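Local coordinates for protein nucleoside-diphosphate-sugar pyrophosphorylase (Vibrio cholerae, PDB 4EVW) that probably transfers a nucleotidyl group from a nucleoside triphosphate to a sugar phosphate, giving an activated nucleotide sugar and pyrophosphate, at residues Gln30-His35 and Thr239-Gln244; Pro21-Glu26 and Phe112-Phe117; Ser36-Ala41 and Thr68-Lys73. The protein carries 1 engineered substitution. All coordinates share one frame; numbering follows the deposited sequence.

Contact 1: residues Gln30-His35 and Thr239-Gln244; sequences QTLFEH and TDFLRQ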
loop_
_atom_site.group_PDB
_atom_site.type_symbol
_atom_site.label_atom_id
_atom_site.label_comp_id
_atom_site.label_asym_id
_atom_site.label_seq_id
_atom_site.Cartn_x
_atom_site.Cartn_y
_atom_site.Cartn_z
ATOM N N GLN A 30 14.353 -6.225 -14.951
ATOM C CA GLN A 30 13.834 -4.949 -14.478
ATOM C C GLN A 30 13.859 -4.822 -12.958
ATOM O O GLN A 30 13.933 -5.819 -12.240
ATOM C CB GLN A 30 12.415 -4.724 -15.014
ATOM C CG GLN A 30 11.395 -5.762 -14.595
ATOM C CD GLN A 30 10.050 -5.557 -15.275
ATOM O OE1 GLN A 30 9.066 -6.212 -14.935
ATOM N NE2 GLN A 30 10.007 -4.649 -16.244
ATOM N N THR A 31 13.802 -3.582 -12.479
ATOM C CA THR A 31 13.837 -3.302 -11.050
ATOM C C THR A 31 12.587 -3.771 -10.327
ATOM O O THR A 31 11.522 -3.909 -10.927
ATOM C CB THR A 31 14.012 -1.795 -10.782
ATOM O OG1 THR A 31 12.903 -1.075 -11.340
ATOM C CG2 THR A 31 15.312 -1.293 -11.408
ATOM N N LEU A 32 12.715 -4.021 -9.030
ATOM C CA LEU A 32 11.566 -4.458 -8.258
ATOM C C LEU A 32 10.505 -3.354 -8.317
ATOM O O LEU A 32 9.308 -3.638 -8.291
ATOM C CB LEU A 32 11.984 -4.780 -6.816
ATOM C CG LEU A 32 13.000 -5.934 -6.717
ATOM C CD1 LEU A 32 13.210 -6.321 -5.256
ATOM C CD2 LEU A 32 12.491 -7.135 -7.500
ATOM N N PHE A 33 10.947 -2.101 -8.431
ATOM C CA PHE A 33 10.014 -0.977 -8.535
ATOM C C PHE A 33 9.115 -1.202 -9.745
ATOM O O PHE A 33 7.894 -1.070 -9.662
ATOM C CB PHE A 33 10.770 0.342 -8.721
ATOM C CG PHE A 33 9.878 1.513 -9.046
ATOM C CD1 PHE A 33 9.172 2.173 -8.045
ATOM C CD2 PHE A 33 9.749 1.956 -10.359
ATOM C CE1 PHE A 33 8.353 3.260 -8.351
ATOM C CE2 PHE A 33 8.931 3.041 -10.671
ATOM C CZ PHE A 33 8.233 3.694 -9.664
ATOM N N GLU A 34 9.731 -1.548 -10.871
ATOM C CA GLU A 34 8.991 -1.788 -12.106
ATOM C C GLU A 34 8.076 -3.005 -12.012
ATOM O O GLU A 34 6.943 -2.976 -12.496
ATOM C CB GLU A 34 9.966 -1.949 -13.272
ATOM C CG GLU A 34 10.692 -0.662 -13.644
ATOM C CD GLU A 34 11.925 -0.923 -14.490
ATOM O OE1 GLU A 34 12.994 -1.220 -13.915
ATOM O OE2 GLU A 34 11.817 -0.847 -15.732
ATOM N N HIS A 35 8.570 -4.081 -11.404
ATOM C CA HIS A 35 7.760 -5.285 -11.238
ATOM C C HIS A 35 6.491 -4.952 -10.459
ATOM O O HIS A 35 5.405 -5.429 -10.784
ATOM C CB HIS A 35 8.523 -6.356 -10.460
ATOM C CG HIS A 35 9.514 -7.117 -11.281
ATOM N ND1 HIS A 35 9.142 -7.940 -12.321
ATOM C CD2 HIS A 35 10.861 -7.208 -11.192
ATOM C CE1 HIS A 35 10.218 -8.509 -12.837
ATOM N NE2 HIS A 35 11.274 -8.081 -12.168
ATOM N N THR A 239 15.383 -13.648 -3.231
ATOM C CA THR A 239 16.191 -14.756 -3.728
ATOM C C THR A 239 15.278 -15.755 -4.435
ATOM O O THR A 239 15.594 -16.230 -5.527
ATOM C CB THR A 239 16.930 -15.467 -2.572
ATOM O OG1 THR A 239 17.878 -14.565 -1.990
ATOM C CG2 THR A 239 17.660 -16.705 -3.074
ATOM N N ASP A 240 14.141 -16.062 -3.815
ATOM C CA ASP A 240 13.186 -16.999 -4.401
ATOM C C ASP A 240 12.652 -16.475 -5.728
ATOM O O ASP A 240 12.476 -17.239 -6.676
ATOM C CB ASP A 240 12.013 -17.255 -3.448
ATOM C CG ASP A 240 12.434 -17.970 -2.178
ATOM O OD1 ASP A 240 13.431 -18.721 -2.222
ATOM O OD2 ASP A 240 11.757 -17.796 -1.141
ATOM N N PHE A 241 12.388 -15.172 -5.795
ATOM C CA PHE A 241 11.879 -14.566 -7.021
ATOM C C PHE A 241 12.937 -14.650 -8.112
ATOM O O PHE A 241 12.618 -14.790 -9.294
ATOM C CB PHE A 241 11.501 -13.103 -6.776
ATOM C CG PHE A 241 10.895 -12.424 -7.971
ATOM C CD1 PHE A 241 9.737 -12.922 -8.563
ATOM C CD2 PHE A 241 11.477 -11.273 -8.498
ATOM C CE1 PHE A 241 9.167 -12.284 -9.664
ATOM C CE2 PHE A 241 10.915 -10.627 -9.598
ATOM C CZ PHE A 241 9.757 -11.134 -10.182
ATOM N N LEU A 242 14.200 -14.564 -7.708
ATOM C CA LEU A 242 15.316 -14.637 -8.644
ATOM C C LEU A 242 15.410 -16.024 -9.295
ATOM O O LEU A 242 15.857 -16.150 -10.435
ATOM C CB LEU A 242 16.622 -14.303 -7.914
ATOM C CG LEU A 242 17.447 -13.095 -8.379
ATOM C CD1 LEU A 242 16.584 -12.115 -9.151
ATOM C CD2 LEU A 242 18.071 -12.425 -7.165
ATOM N N ARG A 243 14.984 -17.059 -8.573
ATOM C CA ARG A 243 15.029 -18.421 -9.103
ATOM C C ARG A 243 13.831 -18.745 -9.993
ATOM O O ARG A 243 13.922 -19.594 -10.877
ATOM C CB ARG A 243 15.079 -19.447 -7.967
ATOM C CG ARG A 243 16.281 -19.343 -7.045
ATOM C CD ARG A 243 16.350 -20.573 -6.151
ATOM N NE ARG A 243 15.039 -20.914 -5.604
ATOM C CZ ARG A 243 14.633 -20.618 -4.372
ATOM N NH1 ARG A 243 15.439 -19.974 -3.538
ATOM N NH2 ARG A 243 13.414 -20.963 -3.977
ATOM N N GLN A 244 12.709 -18.075 -9.752
ATOM C CA GLN A 244 11.497 -18.312 -10.531
ATOM C C GLN A 244 11.681 -18.008 -12.015
ATOM O O GLN A 244 10.901 -17.189 -12.545
ATOM C CB GLN A 244 10.342 -17.486 -9.959
ATOM C CG GLN A 244 9.932 -17.914 -8.561
ATOM C CD GLN A 244 9.646 -19.399 -8.481
ATOM O OE1 GLN A 244 8.806 -19.919 -9.217
ATOM N NE2 GLN A 244 10.343 -20.092 -7.590
#

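Contact 2: residues Pro21-Glu26 and Phe112-Phe117; sequences PKYMLE and FNIDTF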
loop_
_atom_site.group_PDB
_atom_site.type_symbol
_atom_site.label_atom_id
_atom_site.label_comp_id
_atom_site.label_asym_id
_atom_site.label_seq_id
_atom_site.Cartn_x
_atom_site.Cartn_y
_atom_site.Cartn_z
ATOM N N PRO A 21 18.777 0.580 -2.276
ATOM C CA PRO A 21 17.483 0.332 -1.634
ATOM C C PRO A 21 16.785 -0.781 -2.422
ATOM O O PRO A 21 16.959 -0.902 -3.636
ATOM C CB PRO A 21 16.771 1.689 -1.715
ATOM C CG PRO A 21 17.535 2.456 -2.761
ATOM C CD PRO A 21 18.951 2.010 -2.574
ATOM N N LYS A 22 16.013 -1.598 -1.719
ATOM C CA LYS A 22 15.337 -2.738 -2.321
ATOM C C LYS A 22 14.589 -2.494 -3.629
ATOM O O LYS A 22 14.658 -3.325 -4.533
ATOM C CB LYS A 22 14.419 -3.371 -1.270
ATOM C CG LYS A 22 13.041 -3.781 -1.739
ATOM C CD LYS A 22 12.186 -4.191 -0.545
ATOM C CE LYS A 22 12.160 -3.096 0.523
ATOM N NZ LYS A 22 11.582 -1.819 0.015
ATOM N N TYR A 23 13.896 -1.366 -3.754
ATOM C CA TYR A 23 13.151 -1.112 -4.983
ATOM C C TYR A 23 14.027 -0.894 -6.219
ATOM O O TYR A 23 13.526 -0.905 -7.348
ATOM C CB TYR A 23 12.175 0.059 -4.801
ATOM C CG TYR A 23 12.741 1.268 -4.098
ATOM C CD1 TYR A 23 12.463 1.509 -2.751
ATOM C CD2 TYR A 23 13.551 2.172 -4.778
ATOM C CE1 TYR A 23 12.979 2.626 -2.099
ATOM C CE2 TYR A 23 14.076 3.295 -4.135
ATOM C CZ TYR A 23 13.787 3.513 -2.798
ATOM O OH TYR A 23 14.306 4.617 -2.158
HETATM N N MSE A 24 15.331 -0.710 -6.014
HETATM C CA MSE A 24 16.254 -0.528 -7.135
HETATM C C MSE A 24 16.939 -1.834 -7.519
HETATM O O MSE A 24 17.679 -1.887 -8.505
HETATM C CB MSE A 24 17.323 0.521 -6.805
HETATM C CG MSE A 24 16.784 1.932 -6.662
HETATM SE SE MSE A 24 18.202 3.246 -6.460
HETATM C CE MSE A 24 17.121 4.829 -6.191
ATOM N N LEU A 25 16.709 -2.888 -6.739
ATOM C CA LEU A 25 17.315 -4.176 -7.050
ATOM C C LEU A 25 16.690 -4.693 -8.341
ATOM O O LEU A 25 15.543 -4.369 -8.653
ATOM C CB LEU A 25 17.102 -5.166 -5.900
ATOM C CG LEU A 25 17.779 -4.710 -4.598
ATOM C CD1 LEU A 25 17.652 -5.790 -3.539
ATOM C CD2 LEU A 25 19.251 -4.399 -4.873
ATOM N N GLU A 26 17.450 -5.483 -9.096
ATOM C CA GLU A 26 16.969 -5.999 -10.372
ATOM C C GLU A 26 16.651 -7.489 -10.358
ATOM O O GLU A 26 17.218 -8.257 -9.583
ATOM C CB GLU A 26 17.995 -5.694 -11.471
ATOM C CG GLU A 26 18.236 -4.200 -11.690
ATOM C CD GLU A 26 19.317 -3.908 -12.720
ATOM O OE1 GLU A 26 19.233 -4.450 -13.843
ATOM O OE2 GLU A 26 20.245 -3.131 -12.409
ATOM N N PHE A 112 -0.772 0.948 -2.209
ATOM C CA PHE A 112 -0.139 -0.317 -2.531
ATOM C C PHE A 112 1.326 -0.203 -2.133
ATOM O O PHE A 112 1.835 0.899 -1.966
ATOM C CB PHE A 112 -0.260 -0.559 -4.029
ATOM C CG PHE A 112 0.152 -1.930 -4.458
ATOM C CD1 PHE A 112 -0.531 -3.052 -4.000
ATOM C CD2 PHE A 112 1.214 -2.101 -5.336
ATOM C CE1 PHE A 112 -0.161 -4.330 -4.416
ATOM C CE2 PHE A 112 1.593 -3.371 -5.758
ATOM C CZ PHE A 112 0.906 -4.487 -5.299
ATOM N N ASN A 113 2.016 -1.323 -1.976
ATOM C CA ASN A 113 3.414 -1.214 -1.600
ATOM C C ASN A 113 4.330 -1.811 -2.649
ATOM O O ASN A 113 3.958 -2.722 -3.395
ATOM C CB ASN A 113 3.649 -1.834 -0.225
ATOM C CG ASN A 113 3.452 -3.319 -0.219
ATOM O OD1 ASN A 113 4.372 -4.076 -0.520
ATOM N ND2 ASN A 113 2.245 -3.753 0.117
ATOM N N ILE A 114 5.540 -1.282 -2.693
ATOM C CA ILE A 114 6.525 -1.696 -3.668
ATOM C C ILE A 114 7.101 -3.103 -3.427
ATOM O O ILE A 114 7.847 -3.615 -4.261
ATOM C CB ILE A 114 7.639 -0.613 -3.740
ATOM C CG1 ILE A 114 8.090 -0.430 -5.185
ATOM C CG2 ILE A 114 8.786 -0.957 -2.811
ATOM C CD1 ILE A 114 6.983 0.055 -6.108
ATOM N N ASP A 115 6.724 -3.729 -2.309
ATOM C CA ASP A 115 7.194 -5.080 -1.963
ATOM C C ASP A 115 6.280 -6.162 -2.524
ATOM O O ASP A 115 6.534 -7.351 -2.338
ATOM C CB ASP A 115 7.217 -5.301 -0.446
ATOM C CG ASP A 115 8.026 -4.269 0.292
ATOM O OD1 ASP A 115 9.140 -3.945 -0.164
ATOM O OD2 ASP A 115 7.547 -3.798 1.346
ATOM N N THR A 116 5.217 -5.749 -3.198
ATOM C CA THR A 116 4.240 -6.697 -3.701
ATOM C C THR A 116 3.989 -6.584 -5.195
ATOM O O THR A 116 4.004 -5.482 -5.744
ATOM C CB THR A 116 2.896 -6.472 -2.973
ATOM O OG1 THR A 116 3.130 -6.413 -1.561
ATOM C CG2 THR A 116 1.918 -7.591 -3.273
ATOM N N PHE A 117 3.778 -7.724 -5.853
ATOM C CA PHE A 117 3.452 -7.714 -7.276
ATOM C C PHE A 117 2.087 -8.359 -7.435
ATOM O O PHE A 117 1.813 -9.437 -6.890
ATOM C CB PHE A 117 4.440 -8.507 -8.136
ATOM C CG PHE A 117 5.872 -8.268 -7.798
ATOM C CD1 PHE A 117 6.301 -7.031 -7.322
ATOM C CD2 PHE A 117 6.799 -9.290 -7.946
ATOM C CE1 PHE A 117 7.635 -6.820 -6.991
ATOM C CE2 PHE A 117 8.134 -9.096 -7.623
ATOM C CZ PHE A 117 8.556 -7.857 -7.142
#

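Contact 3: residues Ser36-Ala41 and Thr68-Lys73; sequences SVNSFA and TQLGIK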
loop_
_atom_site.group_PDB
_atom_site.type_symbol
_atom_site.label_atom_id
_atom_site.label_comp_id
_atom_site.label_asym_id
_atom_site.label_seq_id
_atom_site.Cartn_x
_atom_site.Cartn_y
_atom_site.Cartn_z
ATOM N N SER A 36 6.636 -4.138 -9.421
ATOM C CA SER A 36 5.487 -3.776 -8.605
ATOM C C SER A 36 4.530 -2.808 -9.290
ATOM O O SER A 36 3.323 -3.045 -9.318
ATOM C CB SER A 36 5.942 -3.184 -7.267
ATOM O OG SER A 36 4.825 -2.722 -6.525
ATOM N N VAL A 37 5.057 -1.724 -9.848
ATOM C CA VAL A 37 4.202 -0.742 -10.502
ATOM C C VAL A 37 3.537 -1.302 -11.754
ATOM O O VAL A 37 2.424 -0.904 -12.096
ATOM C CB VAL A 37 4.991 0.545 -10.844
ATOM C CG1 VAL A 37 4.088 1.555 -11.542
ATOM C CG2 VAL A 37 5.543 1.150 -9.561
ATOM N N ASN A 38 4.203 -2.235 -12.431
ATOM C CA ASN A 38 3.616 -2.828 -13.628
ATOM C C ASN A 38 2.335 -3.593 -13.327
ATOM O O ASN A 38 1.578 -3.935 -14.239
ATOM C CB ASN A 38 4.617 -3.735 -14.344
ATOM C CG ASN A 38 5.363 -3.000 -15.431
ATOM O OD1 ASN A 38 4.826 -2.073 -16.034
ATOM N ND2 ASN A 38 6.599 -3.410 -15.697
ATOM N N SER A 39 2.098 -3.862 -12.046
ATOM C CA SER A 39 0.875 -4.537 -11.624
ATOM C C SER A 39 -0.291 -3.740 -12.186
ATOM O O SER A 39 -1.308 -4.299 -12.595
ATOM C CB SER A 39 0.743 -4.529 -10.096
ATOM O OG SER A 39 1.776 -5.264 -9.462
ATOM N N PHE A 40 -0.124 -2.421 -12.203
ATOM C CA PHE A 40 -1.162 -1.498 -12.657
ATOM C C PHE A 40 -1.055 -1.002 -14.095
ATOM O O PHE A 40 -1.583 0.063 -14.426
ATOM C CB PHE A 40 -1.184 -0.288 -11.727
ATOM C CG PHE A 40 -1.329 -0.649 -10.282
ATOM C CD1 PHE A 40 -0.211 -0.785 -9.464
ATOM C CD2 PHE A 40 -2.588 -0.878 -9.744
ATOM C CE1 PHE A 40 -0.354 -1.150 -8.123
ATOM C CE2 PHE A 40 -2.741 -1.240 -8.413
ATOM C CZ PHE A 40 -1.627 -1.378 -7.600
ATOM N N ALA A 41 -0.383 -1.766 -14.946
ATOM C CA ALA A 41 -0.196 -1.365 -16.336
ATOM C C ALA A 41 -1.485 -0.976 -17.061
ATOM O O ALA A 41 -1.467 -0.118 -17.934
ATOM C CB ALA A 41 0.519 -2.481 -17.103
ATOM N N THR A 68 8.220 7.502 -16.219
ATOM C CA THR A 68 8.122 8.062 -17.568
ATOM C C THR A 68 8.323 6.944 -18.572
ATOM O O THR A 68 7.597 6.806 -19.560
ATOM C CB THR A 68 9.214 9.108 -17.804
ATOM O OG1 THR A 68 9.060 10.164 -16.853
ATOM C CG2 THR A 68 9.124 9.676 -19.217
ATOM N N GLN A 69 9.334 6.134 -18.308
ATOM C CA GLN A 69 9.635 5.048 -19.197
ATOM C C GLN A 69 8.523 4.013 -19.287
ATOM O O GLN A 69 8.290 3.453 -20.356
ATOM C CB GLN A 69 10.916 4.410 -18.731
ATOM C CG GLN A 69 11.430 3.381 -19.656
ATOM C CD GLN A 69 12.769 2.901 -19.200
ATOM O OE1 GLN A 69 13.342 3.440 -18.249
ATOM N NE2 GLN A 69 13.291 1.889 -19.873
ATOM N N LEU A 70 7.849 3.754 -18.168
ATOM C CA LEU A 70 6.765 2.776 -18.136
ATOM C C LEU A 70 5.565 3.284 -18.916
ATOM O O LEU A 70 4.675 2.517 -19.284
ATOM C CB LEU A 70 6.353 2.495 -16.691
ATOM C CG LEU A 70 7.327 1.627 -15.898
ATOM C CD1 LEU A 70 6.971 1.634 -14.420
ATOM C CD2 LEU A 70 7.284 0.218 -16.453
ATOM N N GLY A 71 5.545 4.587 -19.163
ATOM C CA GLY A 71 4.444 5.176 -19.893
ATOM C C GLY A 71 3.320 5.639 -18.986
ATOM O O GLY A 71 2.179 5.731 -19.421
ATOM N N ILE A 72 3.623 5.921 -17.723
ATOM C CA ILE A 72 2.579 6.406 -16.823
ATOM C C ILE A 72 2.373 7.863 -17.224
ATOM O O ILE A 72 3.269 8.690 -17.085
ATOM C CB ILE A 72 3.012 6.287 -15.346
ATOM C CG1 ILE A 72 3.219 4.809 -14.996
ATOM C CG2 ILE A 72 1.943 6.879 -14.436
ATOM C CD1 ILE A 72 3.720 4.555 -13.582
ATOM N N LYS A 73 1.188 8.165 -17.739
ATOM C CA LYS A 73 0.898 9.501 -18.239
ATOM C C LYS A 73 0.685 10.610 -17.219
ATOM O O LYS A 73 0.924 11.777 -17.520
ATOM C CB LYS A 73 -0.277 9.422 -19.217
ATOM C CG LYS A 73 0.060 8.575 -20.447
ATOM C CD LYS A 73 1.396 9.030 -21.050
ATOM C CE LYS A 73 1.867 8.136 -22.192
ATOM N NZ LYS A 73 3.187 8.594 -22.729
#

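Contact 1: residues Gln30-His35 and Thr239-Gln244
The last modelled helix, 235-243, reaches the start of helix 32-37 through one aromatic residue, Phe241, whose side chain and that of His35 approach from opposite directions; Leu32 touches the ring more loosely. Phe241 carries the whole contact on its segment. With CG anti to the backbone N (chi1 -177°), its ring extends outward from the helix and presents the CE2-CZ edge to one face of the His35 imidazole. This is a T-shaped pair, with planes at 89° and centroids 4.9 Å apart. The closest approach, 3.6 Å from Phe241 CE2 to His35 NE2, falls toward the rim of the imidazole. Leu32 adds an apolar touch, its CD2 lying 4.4 Å from Phe241 CE2 in an oblique approach.

The imidazole is also held on its other sides: NE2 is hydrogen-bonded to the carbonyl oxygen of Ala27, and Gln30 CG packs over the face opposite Phe241. His35 lies just past a capping box that starts its helix. In that box Thr31 OG1 accepts from Glu34 N at 3.2 Å, while Glu34 OE1 takes Thr31 N at 2.9 Å. Thr31 OG1 also donates to the anti lone pair of Glu34 OE1 at 2.6 Å, so one carboxylate oxygen receives two donors from the same residue. Phe241 O is hydrogen-bonded to His28 NE2, and the Phe241 ring also meets His28 edge to face and packs against Phe117. Beyond it, Arg243 NH1 pairs with Asp240 OD1 within the helix, in a poorly ordered side chain.

Contact 2: residues Pro21-Glu26 and Phe112-Phe117
Lys22 and Asp115 supply the polar part of this contact. Their side chains cross at about a right angle, and the salt bridge runs from Lys22 NZ to Asp115 OD1 at 3.2 Å, a weak hydrogen bond. Bends at chi3 (54°) and chi4 (61°) curl the lysine chain round the same oxygen, which therefore also lies 3.1 Å from Lys22 CD. Asp115 OD1 is thus about as near to CD and CE of the lysine as to NZ, in keeping with the weak bond.

Apolar packing is contributed by Ile114, whose CG2 stands 4.1 Å from Tyr23 CB. It is the root of the tyrosine that makes this touch; the phenol leads away and its OH is hydrogen-bonded to Thr59 OG1.

Hydrogen bonds within 112-117 set the shape that offers Ile114 and Asp115 together. A type I turn is closed by Thr116 N to Asn113 O at 3.3 Å. Asn113 OD1 receives Thr116 OG1 at 2.8 Å, from a position tilted out of the carbonyl plane, and more weakly Asp115 N.

In sugar nucleotidyltransferases a Pro-Lys signature and an aspartate following a central strand commonly line the active site. Lys22 and Asp115 fit these positions, consistent with a place at the substrate site, as in relatives.

The 3-10 turn 22-24 sits between helices 11-15 and 59-70, with Phe13 beside Lys22, whereas the Asn113 turn follows strand 109-111 of the central sheet and packs Ile114 onto Phe33 and Val37 of helix 32-37.

Contact 3: residues Ser36-Ala41 and Thr68-Lys73
Val37 meets both Leu70 and Ile72, joining the C-terminal part of helix 32-37 to the C-terminal end of helix 59-70 and the loop after it. Just before it, Ser36 prepares the turn: its carbonyl oxygen is gripped from the same face by Ser39 N at 3.1 Å and Ser39 OG at 2.7 Å, where the chain tightens into a 3-10 segment.

At Val37 a single methyl does the touching. CG1, held anti to the backbone N (chi1 179°), lies 3.6 Å from Ile72 CD1 and 4.1 Å from Leu70 CD1, so it faces the notch between the ends of Ile72 and Leu70. The valine crosses Ile72 at about a right angle. Beneath them Phe51 of strand 49-54 touches both Val37 and Ile72, which places the group between two helices and the central sheet of this Rossmann-like fold. The helices belong to successive strand-helix-strand units, 2-5 to 49-54 and 49-54 to 75-80.

Asn38 approaches the other branch of Leu70. Its OD1 is 3.4 Å from Leu70 CD2, with ND2 a little farther at 3.8 Å, so one methyl lies against the amide as a whole.

On the other segment, Leu70 and Ile72 are brought side by side by a Schellman motif. Gly71 ends the helix with positive phi (90°), a conformation that favours glycine, and its N bonds to Thr68 O at 3.0 Å. No hydrogen bond or charge pair crosses between 36-41 and 68-73; the union therefore depends on the fit of branched methyls, edged toward the outside by an amide whose contact with Leu70 is van der Waals.

How the contacts relate
All three contacts gather round helix 32-37: contacts 1 and 3 take its first and last turns, and contact 2 lies alongside, tied to it by probable backbone hydrogen bonds from Leu32 N to Leu25 O and from Phe33 N to Tyr23 O. Ser36 OG in turn reaches Thr116 O and joins contacts 2 and 3. None is wholly buried. The centre of contact 2 is nearest the centre of the chain, about 11 Å away, and contact 2 alone has a salt bridge across it. Contacts 1 and 3, with centres about 18 and 16 Å out, are peripheral; the former is aromatic and brings in the last modelled helix, the latter aliphatic between neighbouring helices.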